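Local coordinates for oligogalacturonate lyase (Yersinia enterocolitica subsp. enterocolitica, PDB 3PE7), which cleaves short oligogalacturonates by beta-elimination in the cytoplasm, probably with the help of a manganese ion bound in its seven-bladed beta-propeller, at residues 193-198 and 221-226. Residues are numbered along the deposited sequence; the frame is centred on the assembly and turned at random.
Sequences PIYRPY and INEDGT
Tyr-195, on the first strand of one blade of the seven-bladed beta-propeller, meets Glu-223 on the turn that follows the third, spanning strand 202-207, which lies between them. Along 221-226, Ile-221 continues strand 218-222, and its side chain packs on Phe-205 of the intervening strand. Asn-222 ends the strand and starts a type I beta turn, closed by Gly-225 N donating to Asn-222 O at 2.9 Å. Asn-222 ND2 also donates to Thr-226 OG1 at 3.0 Å, which sits 22° out of the amide plane. Glu-223 is the first corner residue of the turn and carries the contact. CG lies anti to the backbone N (chi1 -162°), and the extended chain beyond it brings OE1 to the edge of the Tyr-195 ring, near its plane. The ring and carboxylate planes stand nearly perpendicular, 85° apart. Tyr-195 OH donates to the anti lone pair of Glu-223 OE1 at 2.7 Å. Lys-138 of the preceding blade forms a salt bridge with the same oxygen and also touches the tyrosine side chain. The bond therefore sits where two blades meet, away from the metal sites. Asp-224 forms an Asx turn, with Asp-224 OD1 accepting from Thr-226 N at 3.0 Å. Gly-225 is the last residue of the beta turn. Thr-226 OG1 gives a second bond to Asp-224 OD1, on the syn lone pair, at 2.7 Å.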
# COMPACT_ATOMS: atom_id res chain seq x y z
N PRO A 193 -5.66 0.45 9.56
CA PRO A 193 -7.04 -0.04 9.49
C PRO A 193 -7.48 -0.22 8.04
O PRO A 193 -7.20 0.63 7.20
CB PRO A 193 -7.85 1.08 10.17
CG PRO A 193 -7.02 2.32 9.92
CD PRO A 193 -5.60 1.85 10.04
N ILE A 194 -8.14 -1.33 7.75
CA ILE A 194 -8.53 -1.65 6.38
C ILE A 194 -9.92 -2.30 6.40
O ILE A 194 -10.10 -3.35 7.03
CB ILE A 194 -7.47 -2.57 5.68
CG1 ILE A 194 -6.95 -3.64 6.65
CG2 ILE A 194 -6.29 -1.73 5.08
CD1 ILE A 194 -6.00 -4.71 6.07
N TYR A 195 -10.89 -1.65 5.76
CA TYR A 195 -12.22 -2.26 5.55
C TYR A 195 -12.05 -3.60 4.80
O TYR A 195 -11.28 -3.67 3.85
CB TYR A 195 -13.10 -1.35 4.69
CG TYR A 195 -14.05 -0.45 5.45
CD1 TYR A 195 -13.93 0.95 5.38
CD2 TYR A 195 -15.09 -0.99 6.22
CE1 TYR A 195 -14.82 1.78 6.08
CE2 TYR A 195 -15.96 -0.18 6.91
CZ TYR A 195 -15.82 1.20 6.84
OH TYR A 195 -16.71 1.98 7.52
N ARG A 196 -12.78 -4.63 5.22
CA ARG A 196 -12.85 -5.86 4.44
C ARG A 196 -13.60 -5.55 3.14
O ARG A 196 -14.72 -5.04 3.19
CB ARG A 196 -13.60 -6.95 5.20
CG ARG A 196 -13.69 -8.28 4.42
CD ARG A 196 -14.35 -9.37 5.28
NE ARG A 196 -14.42 -10.66 4.57
CZ ARG A 196 -15.20 -11.67 4.98
NH1 ARG A 196 -15.20 -12.82 4.32
NH2 ARG A 196 -15.98 -11.52 6.05
N PRO A 197 -12.99 -5.85 1.97
CA PRO A 197 -13.73 -5.64 0.73
C PRO A 197 -15.09 -6.35 0.76
O PRO A 197 -15.17 -7.52 1.15
CB PRO A 197 -12.82 -6.26 -0.33
CG PRO A 197 -11.44 -6.09 0.20
CD PRO A 197 -11.61 -6.30 1.71
N TYR A 198 -16.14 -5.62 0.37
CA TYR A 198 -17.53 -6.14 0.26
C TYR A 198 -18.16 -6.55 1.58
O TYR A 198 -19.22 -7.22 1.60
CB TYR A 198 -17.62 -7.26 -0.80
CG TYR A 198 -16.90 -6.87 -2.07
CD1 TYR A 198 -17.44 -5.92 -2.93
CD2 TYR A 198 -15.65 -7.39 -2.37
CE1 TYR A 198 -16.76 -5.53 -4.07
CE2 TYR A 198 -14.96 -7.00 -3.50
CZ TYR A 198 -15.51 -6.07 -4.35
OH TYR A 198 -14.83 -5.70 -5.48
N ILE A 221 -12.31 -5.94 14.11
CA ILE A 221 -13.38 -5.36 14.92
C ILE A 221 -14.58 -5.12 14.02
O ILE A 221 -14.43 -4.90 12.80
CB ILE A 221 -12.92 -4.05 15.64
CG1 ILE A 221 -13.87 -3.65 16.77
CG2 ILE A 221 -12.69 -2.91 14.63
CD1 ILE A 221 -13.27 -2.59 17.71
N ASN A 222 -15.78 -5.18 14.60
CA ASN A 222 -16.96 -4.79 13.85
C ASN A 222 -16.98 -3.29 13.64
O ASN A 222 -16.42 -2.54 14.46
CB ASN A 222 -18.24 -5.23 14.56
CG ASN A 222 -18.41 -6.74 14.62
OD1 ASN A 222 -17.72 -7.50 13.93
ND2 ASN A 222 -19.36 -7.18 15.43
N GLU A 223 -17.64 -2.86 12.57
CA GLU A 223 -17.75 -1.45 12.23
C GLU A 223 -18.33 -0.62 13.38
O GLU A 223 -17.96 0.54 13.55
CB GLU A 223 -18.62 -1.28 10.99
CG GLU A 223 -18.46 0.06 10.30
CD GLU A 223 -19.41 0.22 9.16
OE1 GLU A 223 -19.07 0.95 8.21
OE2 GLU A 223 -20.50 -0.41 9.20
N ASP A 224 -19.22 -1.21 14.17
CA ASP A 224 -19.85 -0.46 15.26
C ASP A 224 -19.02 -0.48 16.55
O ASP A 224 -19.48 0.01 17.58
CB ASP A 224 -21.28 -0.96 15.49
CG ASP A 224 -21.33 -2.41 15.97
OD1 ASP A 224 -20.26 -3.01 16.25
OD2 ASP A 224 -22.44 -2.95 16.07
N GLY A 225 -17.80 -1.02 16.48
CA GLY A 225 -16.92 -1.10 17.65
C GLY A 225 -17.03 -2.35 18.49
O GLY A 225 -16.21 -2.57 19.39
N THR A 226 -18.02 -3.20 18.21
CA THR A 226 -18.19 -4.43 18.97
C THR A 226 -17.28 -5.55 18.47
O THR A 226 -16.74 -5.48 17.36
CB THR A 226 -19.66 -4.95 18.96
OG1 THR A 226 -20.03 -5.33 17.63
CG2 THR A 226 -20.61 -3.90 19.47